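Local coordinates for protein kinase A regulatory subunit, putative (Trypanosoma cruzi, PDB 6FTF), which serves as the regulatory subunit of a cAMP-independent protein kinase A, binding the nucleoside analogue 7-cyano-7-deazainosine in two pockets and probably controlling the kinase through such ligands, at residues F165-Q176 with M266-L275; G196-I204 with E235-T244. All coordinates share one frame; numbering follows the deposited sequence.

How the interactions relate
Along the chain the four segments run 165-176, 196-204, 235-244, 266-275, so interaction 2 is formed entirely by residues between the two halves of interaction 1. Their centres are about 18 Å apart, and the contacts meet directly: L268 CD1 lies 3.9 Å from L202 CD1, F165 CZ packs on I204 CD1, and I272 and L275 rest on L239. Interaction 2 joins strand 201-205 to helix 235-240 at the second nucleoside site, while interaction 1 sets helix 171-178 against helices 264-268 and 272-275. The two contacts thus form one continuous packed region that contributes to both pockets, through Y172 to the first and E237 to the second.

Interaction 1: residues F165-Q176 with M266-L275; sequences FLGGLDSYEKLQ and MCLGPVIDVL. With 7CI (7-cyano-7-deazainosine), chain F.
F165 and L166, at the end of a 3-10 segment, and L169, closing the type I turn from L166, pack against helices 264-268 and 272-275 and the P270-V271 link between them, consistent with the N3A motif and the B and C helices of PKA regulatory subunits. With CG between its backbone N and carbonyl carbon (chi1 88°), F165 turns its ring toward the second segment, where CD2 meets L275 CD2 at 3.7 Å. L166 CD2 lies over the rim of one face of this ring and extends to L268 CD2, 3.7 Å away. Farther along, L169 crosses P270 and V271 at about a right angle, CD2 touching P270 CB and lying 3.9 Å from V271 CG1. Q176, its CG anti to the backbone N (chi1 174°), extends toward M266, CD 4.0 Å from M266 O. D170 and E173 form a capping box: E173 N donates to D170 OD1 at 2.8 Å, and D170 N to E173 OE1 on the anti lone pair. E173 OE2 lies near P270 CG. No direct hydrogen bond joins the segments; instead a water 2.8 Å from both E173 O and C267 O bridges them. The preceding Y172 ring receives C3 of the first 7-cyano-7-deazainosine over its centre, 3.2 Å above the plane, its hydroxyl hydrogen-bonded to E111 and K103. Helix 149-160 supports L166, K174 and L175, and L177 packs on C267 and L268.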
loop_
_atom_site.group_PDB
_atom_site.type_symbol
_atom_site.label_atom_id
_atom_site.label_comp_id
_atom_site.label_asym_id
_atom_site.label_seq_id
_atom_site.Cartn_x
_atom_site.Cartn_y
_atom_site.Cartn_z
ATOM N N PHE A 165 -5.145 -13.174 -8.374
ATOM C CA PHE A 165 -5.986 -12.499 -7.394
ATOM C C PHE A 165 -6.027 -10.995 -7.594
ATOM O O PHE A 165 -6.872 -10.333 -6.985
ATOM C CB PHE A 165 -5.607 -12.882 -5.955
ATOM C CG PHE A 165 -4.519 -12.041 -5.320
ATOM C CD1 PHE A 165 -3.172 -12.328 -5.533
ATOM C CD2 PHE A 165 -4.836 -11.030 -4.453
ATOM C CE1 PHE A 165 -2.185 -11.581 -4.901
ATOM C CE2 PHE A 165 -3.855 -10.293 -3.828
ATOM C CZ PHE A 165 -2.524 -10.577 -4.063
ATOM N N LEU A 166 -5.181 -10.454 -8.474
ATOM C CA LEU A 166 -5.172 -9.033 -8.777
ATOM C C LEU A 166 -5.886 -8.701 -10.077
ATOM O O LEU A 166 -5.899 -7.533 -10.496
ATOM C CB LEU A 166 -3.735 -8.517 -8.847
ATOM C CG LEU A 166 -2.919 -8.712 -7.570
ATOM C CD1 LEU A 166 -1.490 -8.307 -7.818
ATOM C CD2 LEU A 166 -3.487 -7.940 -6.408
ATOM N N GLY A 167 -6.531 -9.681 -10.703
ATOM C CA GLY A 167 -7.116 -9.466 -12.011
ATOM C C GLY A 167 -8.221 -8.440 -12.037
ATOM O O GLY A 167 -8.500 -7.875 -13.103
ATOM N N GLY A 168 -8.848 -8.180 -10.906
ATOM C CA GLY A 168 -9.876 -7.161 -10.852
ATOM C C GLY A 168 -9.370 -5.738 -10.707
ATOM O O GLY A 168 -10.174 -4.809 -10.860
ATOM N N LEU A 169 -8.083 -5.540 -10.403
ATOM C CA LEU A 169 -7.506 -4.197 -10.317
ATOM C C LEU A 169 -7.218 -3.670 -11.725
ATOM O O LEU A 169 -6.741 -4.403 -12.584
ATOM C CB LEU A 169 -6.189 -4.232 -9.524
ATOM C CG LEU A 169 -6.184 -4.636 -8.043
ATOM C CD1 LEU A 169 -4.790 -4.452 -7.430
ATOM C CD2 LEU A 169 -7.232 -3.894 -7.231
ATOM N N ASP A 170 -7.509 -2.378 -11.976
ATOM C CA ASP A 170 -7.104 -1.748 -13.239
ATOM C C ASP A 170 -5.630 -1.347 -13.178
ATOM O O ASP A 170 -4.979 -1.535 -12.155
ATOM C CB ASP A 170 -8.015 -0.581 -13.623
ATOM C CG ASP A 170 -8.018 0.544 -12.608
ATOM O OD1 ASP A 170 -7.037 0.737 -11.864
ATOM O OD2 ASP A 170 -9.042 1.261 -12.553
ATOM N N SER A 171 -5.094 -0.772 -14.272
ATOM C CA SER A 171 -3.672 -0.435 -14.317
ATOM C C SER A 171 -3.325 0.500 -13.175
ATOM O O SER A 171 -2.344 0.295 -12.475
ATOM C CB SER A 171 -3.285 0.204 -15.663
ATOM O OG SER A 171 -1.867 0.399 -15.735
ATOM N N TYR A 172 -4.143 1.548 -12.990
ATOM C CA TYR A 172 -3.916 2.532 -11.930
ATOM C C TYR A 172 -3.780 1.836 -10.590
ATOM O O TYR A 172 -2.875 2.141 -9.819
ATOM C CB TYR A 172 -5.066 3.546 -11.883
ATOM C CG TYR A 172 -4.846 4.669 -10.891
ATOM C CD1 TYR A 172 -5.257 4.557 -9.563
ATOM C CD2 TYR A 172 -4.214 5.848 -11.268
ATOM C CE1 TYR A 172 -5.052 5.585 -8.650
ATOM C CE2 TYR A 172 -4.009 6.875 -10.361
ATOM C CZ TYR A 172 -4.422 6.722 -9.058
ATOM O OH TYR A 172 -4.242 7.728 -8.130
ATOM N N GLU A 173 -4.701 0.934 -10.290
ATOM C CA GLU A 173 -4.678 0.249 -9.001
ATOM C C GLU A 173 -3.517 -0.731 -8.890
ATOM O O GLU A 173 -2.941 -0.897 -7.815
ATOM C CB GLU A 173 -6.005 -0.462 -8.772
ATOM C CG GLU A 173 -7.150 0.488 -8.557
ATOM C CD GLU A 173 -8.502 -0.198 -8.550
ATOM O OE1 GLU A 173 -8.733 -1.082 -9.413
ATOM O OE2 GLU A 173 -9.337 0.174 -7.678
ATOM N N LYS A 174 -3.163 -1.407 -9.978
ATOM C CA LYS A 174 -1.978 -2.262 -9.953
ATOM C C LYS A 174 -0.717 -1.450 -9.691
ATOM O O LYS A 174 0.170 -1.877 -8.950
ATOM C CB LYS A 174 -1.859 -3.048 -11.263
ATOM C CG LYS A 174 -2.953 -4.100 -11.449
ATOM C CD LYS A 174 -2.682 -4.990 -12.660
ATOM C CE LYS A 174 -3.799 -5.985 -12.947
ATOM N NZ LYS A 174 -4.722 -5.466 -13.975
ATOM N N LEU A 175 -0.626 -0.265 -10.287
ATOM C CA LEU A 175 0.539 0.587 -10.061
ATOM C C LEU A 175 0.571 1.123 -8.635
ATOM O O LEU A 175 1.657 1.285 -8.063
ATOM C CB LEU A 175 0.549 1.727 -11.061
ATOM C CG LEU A 175 0.812 1.240 -12.491
ATOM C CD1 LEU A 175 0.394 2.304 -13.475
ATOM C CD2 LEU A 175 2.273 0.843 -12.695
ATOM N N GLN A 176 -0.599 1.378 -8.045
ATOM C CA GLN A 176 -0.682 1.782 -6.639
ATOM C C GLN A 176 -0.151 0.683 -5.723
ATOM O O GLN A 176 0.530 0.965 -4.731
ATOM C CB GLN A 176 -2.134 2.143 -6.321
ATOM C CG GLN A 176 -2.518 2.456 -4.908
ATOM C CD GLN A 176 -3.919 3.003 -4.873
ATOM O OE1 GLN A 176 -4.911 2.258 -4.967
ATOM N NE2 GLN A 176 -4.014 4.299 -4.820
ATOM N N MET A 266 -4.982 0.425 1.559
ATOM C CA MET A 266 -4.958 1.279 0.378
ATOM C C MET A 266 -4.779 0.465 -0.890
ATOM O O MET A 266 -5.448 0.723 -1.897
ATOM C CB MET A 266 -3.882 2.359 0.472
ATOM C CG MET A 266 -3.801 3.212 -0.800
ATOM S SD MET A 266 -2.982 4.815 -0.580
ATOM C CE MET A 266 -2.618 5.130 -2.280
ATOM N N CYS A 267 -3.885 -0.506 -0.881
ATOM C CA CYS A 267 -3.463 -1.225 -2.090
ATOM C C CYS A 267 -4.405 -2.363 -2.443
ATOM O O CYS A 267 -4.631 -2.674 -3.616
ATOM C CB CYS A 267 -2.109 -1.883 -1.846
ATOM S SG CYS A 267 -0.783 -0.749 -1.669
ATOM N N LEU A 268 -4.869 -3.070 -1.418
ATOM C CA LEU A 268 -5.598 -4.307 -1.639
ATOM C C LEU A 268 -7.027 -4.241 -1.146
ATOM O O LEU A 268 -7.764 -5.221 -1.298
ATOM C CB LEU A 268 -4.861 -5.504 -1.030
ATOM C CG LEU A 268 -3.526 -5.841 -1.694
ATOM C CD1 LEU A 268 -2.934 -7.066 -1.039
ATOM C CD2 LEU A 268 -3.659 -6.060 -3.204
ATOM N N GLY A 269 -7.461 -3.092 -0.628
ATOM C CA GLY A 269 -8.839 -2.890 -0.258
ATOM C C GLY A 269 -9.816 -3.402 -1.297
ATOM O O GLY A 269 -10.796 -4.086 -0.978
ATOM N N PRO A 270 -9.571 -3.094 -2.574
ATOM C CA PRO A 270 -10.508 -3.536 -3.620
ATOM C C PRO A 270 -10.561 -5.050 -3.829
ATOM O O PRO A 270 -11.493 -5.529 -4.493
ATOM C CB PRO A 270 -10.011 -2.810 -4.880
ATOM C CG PRO A 270 -9.234 -1.651 -4.367
ATOM C CD PRO A 270 -8.595 -2.116 -3.090
ATOM N N VAL A 271 -9.611 -5.819 -3.297
ATOM C CA VAL A 271 -9.645 -7.266 -3.453
ATOM C C VAL A 271 -9.808 -7.984 -2.120
ATOM O O VAL A 271 -9.616 -9.195 -2.049
ATOM C CB VAL A 271 -8.441 -7.803 -4.250
ATOM C CG1 VAL A 271 -8.459 -7.244 -5.678
ATOM C CG2 VAL A 271 -7.145 -7.478 -3.556
ATOM N N ILE A 272 -10.186 -7.269 -1.064
ATOM C CA ILE A 272 -10.381 -7.924 0.226
ATOM C C ILE A 272 -11.420 -9.032 0.124
ATOM O O ILE A 272 -11.243 -10.108 0.709
ATOM C CB ILE A 272 -10.700 -6.890 1.321
ATOM C CG1 ILE A 272 -9.416 -6.170 1.731
ATOM C CG2 ILE A 272 -11.342 -7.551 2.533
ATOM C CD1 ILE A 272 -9.634 -4.987 2.658
ATOM N N ASP A 273 -12.513 -8.809 -0.610
ATOM C CA ASP A 273 -13.509 -9.867 -0.721
ATOM C C ASP A 273 -12.976 -11.068 -1.494
ATOM O O ASP A 273 -13.366 -12.205 -1.206
ATOM C CB ASP A 273 -14.809 -9.318 -1.311
ATOM C CG ASP A 273 -15.551 -8.400 -0.333
ATOM O OD1 ASP A 273 -15.626 -8.733 0.869
ATOM O OD2 ASP A 273 -16.056 -7.342 -0.765
ATOM N N VAL A 274 -12.056 -10.861 -2.434
ATOM C CA VAL A 274 -11.392 -11.986 -3.084
ATOM C C VAL A 274 -10.563 -12.768 -2.068
ATOM O O VAL A 274 -10.607 -14.002 -2.019
ATOM C CB VAL A 274 -10.531 -11.491 -4.261
ATOM C CG1 VAL A 274 -9.719 -12.631 -4.869
ATOM C CG2 VAL A 274 -11.422 -10.844 -5.320
ATOM N N LEU A 275 -9.786 -12.064 -1.243
ATOM C CA LEU A 275 -8.942 -12.732 -0.259
ATOM C C LEU A 275 -9.751 -13.504 0.769
ATOM O O LEU A 275 -9.296 -14.550 1.261
ATOM C CB LEU A 275 -8.065 -11.698 0.443
ATOM C CG LEU A 275 -7.061 -10.986 -0.464
ATOM C CD1 LEU A 275 -6.366 -9.861 0.295
ATOM C CD2 LEU A 275 -6.034 -11.941 -1.025
HETATM C C1 7CI F . -6.379 10.942 -10.114
HETATM N N1 7CI F . -6.611 10.015 -11.266
HETATM O O1 7CI F . -6.816 12.239 -10.488
HETATM C C2 7CI F . -7.048 8.760 -11.138
HETATM N N2 7CI F . -7.327 8.036 -10.025
HETATM O O2 7CI F . -4.813 11.260 -8.422
HETATM C C3 7CI F . -7.730 6.763 -10.183
HETATM N N3 7CI F . -7.866 6.207 -11.462
HETATM O O3 7CI F . -3.383 12.812 -9.968
HETATM C C4 7CI F . -7.585 6.920 -12.585
HETATM N N4 7CI F . -6.745 9.183 -15.991
HETATM C C5 7CI F . -7.160 8.244 -12.468
HETATM O O5 7CI F . -7.726 6.332 -13.696
HETATM C C6 7CI F . -6.791 9.288 -13.400
HETATM C C7 7CI F . -6.478 10.373 -12.568
HETATM C C8 7CI F . -6.768 9.230 -14.817
HETATM C C9 7CI F . -4.967 11.067 -9.768
HETATM C C10 7CI F . -4.547 12.205 -10.540
HETATM C C11 7CI F . -5.732 13.140 -10.408
HETATM C C12 7CI F . -5.823 14.229 -11.568
HETATM O O4 7CI F . -5.656 13.611 -12.826
HETATM O O HOH W 1 -4.461 -0.592 -5.485
#

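Interaction 2: residues G196-I204 with E235-T244; sequences GEEGEWLYI and ELEFLNNHRT. With 7CI (7-cyano-7-deazainosine), chain E.
The guanidinium of R243 lies flat over the backbone at E198 N and grips G196 O at its edge with two nitrogens. NH2 approaches in the carbonyl plane on a lone pair (3.2 Å from G196 O), whereas NE comes from above that plane at 3.0 Å. A bend at chi3 (77°) brings the group there. The E198 carboxylate stands steeply to the guanidinium, their planes 74° apart, in a long salt bridge of 3.5 Å from E198 OE2 to R243 NH1; two waters also bridge NH1, one to each carboxylate oxygen. Next to it T244 points its side chain at the 196-199 turn: OG1 accepts from E197 N at 2.9 Å and bonds H194 O, while T244 N donates to E197 O at 2.8 Å and T244 O accepts from G196 N. The methyl CG2 sits against G199 CA. These residues follow helix 235-240, consistent with the phosphate-binding cassette of cyclic nucleotide-binding domains. Here E237 bends at chi2 and takes two ribose hydroxyls of the second 7-cyano-7-deazainosine, OE1 from O3 and OE2 from O4, each at 2.7 Å. F238 turns its ring edge to the other segment, with G199 O and W201 N near the ring plane; CE2 meets L202 CB at 3.7 Å, and F264 meets the ring edge-to-face. L202, its CG anti to the backbone N (chi1 -177°), reaches E235 CB with CD1.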
loop_
_atom_site.group_PDB
_atom_site.type_symbol
_atom_site.label_atom_id
_atom_site.label_comp_id
_atom_site.label_asym_id
_atom_site.label_seq_id
_atom_site.Cartn_x
_atom_site.Cartn_y
_atom_site.Cartn_z
ATOM N N GLY A 196 3.588 -17.468 15.243
ATOM C CA GLY A 196 3.589 -16.775 16.514
ATOM C C GLY A 196 4.088 -15.356 16.500
ATOM O O GLY A 196 4.326 -14.793 17.579
ATOM N N GLU A 197 4.182 -14.729 15.343
ATOM C CA GLU A 197 4.702 -13.373 15.232
ATOM C C GLU A 197 3.598 -12.397 14.849
ATOM O O GLU A 197 2.496 -12.767 14.496
ATOM C CB GLU A 197 5.911 -13.275 14.287
ATOM C CG GLU A 197 5.753 -13.779 12.864
ATOM C CD GLU A 197 7.118 -13.841 12.099
ATOM O OE1 GLU A 197 8.156 -13.696 12.777
ATOM O OE2 GLU A 197 7.182 -14.034 10.847
ATOM N N GLU A 198 3.931 -11.109 14.945
ATOM C CA GLU A 198 2.959 -10.046 14.728
ATOM C C GLU A 198 2.263 -10.170 13.391
ATOM O O GLU A 198 1.057 -9.909 13.279
ATOM C CB GLU A 198 3.681 -8.702 14.808
ATOM C CG GLU A 198 2.800 -7.496 15.023
ATOM C CD GLU A 198 2.385 -7.333 16.468
ATOM O OE1 GLU A 198 1.163 -7.320 16.732
ATOM O OE2 GLU A 198 3.279 -7.229 17.334
ATOM N N GLY A 199 2.991 -10.533 12.364
ATOM C CA GLY A 199 2.345 -10.701 11.088
ATOM C C GLY A 199 2.134 -9.355 10.428
ATOM O O GLY A 199 1.040 -8.786 10.425
ATOM N N GLU A 200 3.221 -8.857 9.868
ATOM C CA GLU A 200 3.362 -7.501 9.378
ATOM C C GLU A 200 3.492 -7.459 7.863
ATOM O O GLU A 200 3.455 -6.364 7.274
ATOM C CB GLU A 200 4.604 -6.908 10.086
ATOM C CG GLU A 200 5.477 -5.890 9.384
ATOM C CD GLU A 200 5.972 -4.831 10.340
ATOM O OE1 GLU A 200 6.305 -5.202 11.484
ATOM O OE2 GLU A 200 6.039 -3.644 9.958
ATOM N N TRP A 201 3.604 -8.616 7.213
ATOM C CA TRP A 201 4.052 -8.675 5.834
ATOM C C TRP A 201 3.220 -9.639 5.005
ATOM O O TRP A 201 2.975 -10.779 5.412
ATOM C CB TRP A 201 5.497 -9.152 5.791
ATOM C CG TRP A 201 6.462 -8.225 6.460
ATOM C CD1 TRP A 201 7.109 -8.420 7.650
ATOM C CD2 TRP A 201 6.913 -6.968 5.954
ATOM N NE1 TRP A 201 7.948 -7.352 7.908
ATOM C CE2 TRP A 201 7.844 -6.450 6.881
ATOM C CE3 TRP A 201 6.637 -6.236 4.797
ATOM C CZ2 TRP A 201 8.476 -5.218 6.694
ATOM C CZ3 TRP A 201 7.269 -5.010 4.615
ATOM C CH2 TRP A 201 8.188 -4.526 5.550
ATOM N N LEU A 202 2.829 -9.185 3.825
ATOM C CA LEU A 202 2.154 -10.006 2.834
ATOM C C LEU A 202 3.121 -10.213 1.680
ATOM O O LEU A 202 3.789 -9.271 1.241
ATOM C CB LEU A 202 0.861 -9.333 2.362
ATOM C CG LEU A 202 -0.031 -10.077 1.371
ATOM C CD1 LEU A 202 -1.491 -9.640 1.517
ATOM C CD2 LEU A 202 0.432 -9.848 -0.051
ATOM N N TYR A 203 3.215 -11.444 1.205
ATOM C CA TYR A 203 4.156 -11.818 0.160
ATOM C C TYR A 203 3.386 -12.362 -1.029
ATOM O O TYR A 203 2.488 -13.196 -0.862
ATOM C CB TYR A 203 5.117 -12.901 0.667
ATOM C CG TYR A 203 5.972 -12.482 1.837
ATOM C CD1 TYR A 203 5.509 -12.612 3.126
ATOM C CD2 TYR A 203 7.232 -11.949 1.648
ATOM C CE1 TYR A 203 6.281 -12.218 4.196
ATOM C CE2 TYR A 203 8.005 -11.551 2.711
ATOM C CZ TYR A 203 7.525 -11.686 3.975
ATOM O OH TYR A 203 8.302 -11.288 5.062
ATOM N N ILE A 204 3.741 -11.910 -2.225
ATOM C CA ILE A 204 3.244 -12.493 -3.462
ATOM C C ILE A 204 4.408 -13.243 -4.074
ATOM O O ILE A 204 5.500 -12.684 -4.228
ATOM C CB ILE A 204 2.709 -11.425 -4.424
ATOM C CG1 ILE A 204 1.694 -10.510 -3.727
ATOM C CG2 ILE A 204 2.120 -12.102 -5.640
ATOM C CD1 ILE A 204 1.235 -9.335 -4.579
ATOM N N GLU A 235 -1.884 -12.815 4.362
ATOM C CA GLU A 235 -3.079 -11.993 4.440
ATOM C C GLU A 235 -3.993 -12.370 5.595
ATOM O O GLU A 235 -4.816 -11.543 6.004
ATOM C CB GLU A 235 -3.887 -12.023 3.140
ATOM C CG GLU A 235 -4.652 -13.301 2.883
ATOM C CD GLU A 235 -3.802 -14.451 2.414
ATOM O OE1 GLU A 235 -2.598 -14.242 2.118
ATOM O OE2 GLU A 235 -4.367 -15.577 2.326
ATOM N N LEU A 236 -3.917 -13.593 6.125
ATOM C CA LEU A 236 -4.932 -14.010 7.088
ATOM C C LEU A 236 -4.862 -13.165 8.346
ATOM O O LEU A 236 -5.895 -12.759 8.904
ATOM C CB LEU A 236 -4.776 -15.485 7.445
ATOM C CG LEU A 236 -4.920 -16.465 6.286
ATOM C CD1 LEU A 236 -4.813 -17.889 6.795
ATOM C CD2 LEU A 236 -6.243 -16.277 5.536
ATOM N N GLU A 237 -3.655 -12.894 8.809
ATOM C CA GLU A 237 -3.464 -12.076 9.997
ATOM C C GLU A 237 -3.975 -10.664 9.786
ATOM O O GLU A 237 -4.428 -10.020 10.745
ATOM C CB GLU A 237 -1.983 -12.049 10.352
ATOM C CG GLU A 237 -1.439 -13.392 10.839
ATOM C CD GLU A 237 -1.335 -14.477 9.776
ATOM O OE1 GLU A 237 -1.013 -14.162 8.601
ATOM O OE2 GLU A 237 -1.567 -15.664 10.114
ATOM N N PHE A 238 -3.852 -10.155 8.554
ATOM C CA PHE A 238 -4.305 -8.807 8.226
ATOM C C PHE A 238 -5.824 -8.741 8.210
ATOM O O PHE A 238 -6.411 -7.719 8.605
ATOM C CB PHE A 238 -3.845 -8.388 6.829
ATOM C CG PHE A 238 -2.357 -8.218 6.623
ATOM C CD1 PHE A 238 -1.381 -8.571 7.554
ATOM C CD2 PHE A 238 -1.948 -7.658 5.419
ATOM C CE1 PHE A 238 -0.026 -8.366 7.258
ATOM C CE2 PHE A 238 -0.637 -7.435 5.137
ATOM C CZ PHE A 238 0.330 -7.798 6.044
ATOM N N LEU A 239 -6.472 -9.801 7.719
ATOM C CA LEU A 239 -7.930 -9.853 7.622
ATOM C C LEU A 239 -8.563 -10.014 8.990
ATOM O O LEU A 239 -9.606 -9.408 9.273
ATOM C CB LEU A 239 -8.354 -11.027 6.738
ATOM C CG LEU A 239 -8.003 -10.876 5.255
ATOM C CD1 LEU A 239 -8.229 -12.175 4.527
ATOM C CD2 LEU A 239 -8.811 -9.772 4.582
ATOM N N ASN A 240 -7.974 -10.860 9.844
ATOM C CA ASN A 240 -8.625 -11.299 11.071
ATOM C C ASN A 240 -7.893 -10.860 12.331
ATOM O O ASN A 240 -8.276 -11.267 13.435
ATOM C CB ASN A 240 -8.868 -12.802 11.009
ATOM C CG ASN A 240 -9.911 -13.160 9.969
ATOM O OD1 ASN A 240 -10.910 -12.433 9.818
ATOM N ND2 ASN A 240 -9.714 -14.257 9.255
ATOM N N ASN A 241 -6.881 -10.013 12.199
ATOM C CA ASN A 241 -6.253 -9.322 13.326
ATOM C C ASN A 241 -5.744 -10.281 14.403
ATOM O O ASN A 241 -6.095 -10.182 15.585
ATOM C CB ASN A 241 -7.208 -8.290 13.923
ATOM C CG ASN A 241 -7.454 -7.139 13.005
ATOM O OD1 ASN A 241 -6.536 -6.593 12.412
ATOM N ND2 ASN A 241 -8.710 -6.756 12.882
ATOM N N HIS A 242 -4.847 -11.176 13.995
ATOM C CA HIS A 242 -4.229 -12.097 14.946
ATOM C C HIS A 242 -2.773 -12.327 14.551
ATOM O O HIS A 242 -2.359 -12.030 13.425
ATOM C CB HIS A 242 -5.010 -13.416 15.060
ATOM C CG HIS A 242 -5.177 -14.139 13.758
ATOM N ND1 HIS A 242 -4.143 -14.790 13.128
ATOM C CD2 HIS A 242 -6.257 -14.295 12.954
ATOM C CE1 HIS A 242 -4.579 -15.307 11.991
ATOM N NE2 HIS A 242 -5.860 -15.024 11.863
ATOM N N ARG A 243 -1.994 -12.864 15.485
ATOM C CA ARG A 243 -0.612 -13.223 15.198
ATOM C C ARG A 243 -0.569 -14.408 14.238
ATOM O O ARG A 243 -1.548 -15.104 14.020
ATOM C CB ARG A 243 0.147 -13.507 16.501
ATOM C CG ARG A 243 0.273 -12.284 17.404
ATOM C CD ARG A 243 1.051 -12.574 18.661
ATOM N NE ARG A 243 2.499 -12.632 18.465
ATOM C CZ ARG A 243 3.320 -11.593 18.575
ATOM N NH1 ARG A 243 2.869 -10.386 18.799
ATOM N NH2 ARG A 243 4.628 -11.774 18.446
ATOM N N THR A 244 0.596 -14.648 13.657
ATOM C CA THR A 244 0.696 -15.678 12.628
ATOM C C THR A 244 0.448 -17.059 13.214
ATOM O O THR A 244 0.894 -17.391 14.316
ATOM C CB THR A 244 2.045 -15.624 11.913
ATOM O OG1 THR A 244 3.070 -15.800 12.876
ATOM C CG2 THR A 244 2.253 -14.313 11.172
HETATM C C1 7CI E . -0.808 -19.019 5.572
HETATM N N1 7CI E . -1.750 -20.001 6.231
HETATM O O1 7CI E . 0.278 -18.756 6.434
HETATM C C2 7CI E . -2.470 -20.892 5.571
HETATM N N2 7CI E . -2.504 -21.155 4.243
HETATM O O2 7CI E . -0.945 -17.103 4.190
HETATM C C3 7CI E . -3.263 -22.187 3.822
HETATM N N3 7CI E . -4.066 -22.906 4.721
HETATM O O3 7CI E . -1.286 -15.531 6.310
HETATM C C4 7CI E . -4.073 -22.629 6.062
HETATM N N4 7CI E . -3.853 -21.647 10.152
HETATM C C5 7CI E . -3.230 -21.607 6.547
HETATM O O5 7CI E . -4.862 -23.301 6.785
HETATM C C6 7CI E . -2.907 -21.047 7.855
HETATM C C7 7CI E . -1.973 -20.062 7.567
HETATM C C8 7CI E . -3.425 -21.382 9.105
HETATM C C9 7CI E . -1.460 -17.704 5.319
HETATM C C10 7CI E . -1.167 -16.970 6.522
HETATM C C11 7CI E . 0.303 -17.375 6.769
HETATM C C12 7CI E . 0.780 -17.206 8.268
HETATM O O4 7CI E . -0.165 -17.736 9.131
HETATM O O HOH W 2 0.263 -9.296 18.832
HETATM O O HOH W 3 4.900 -8.396 19.609
#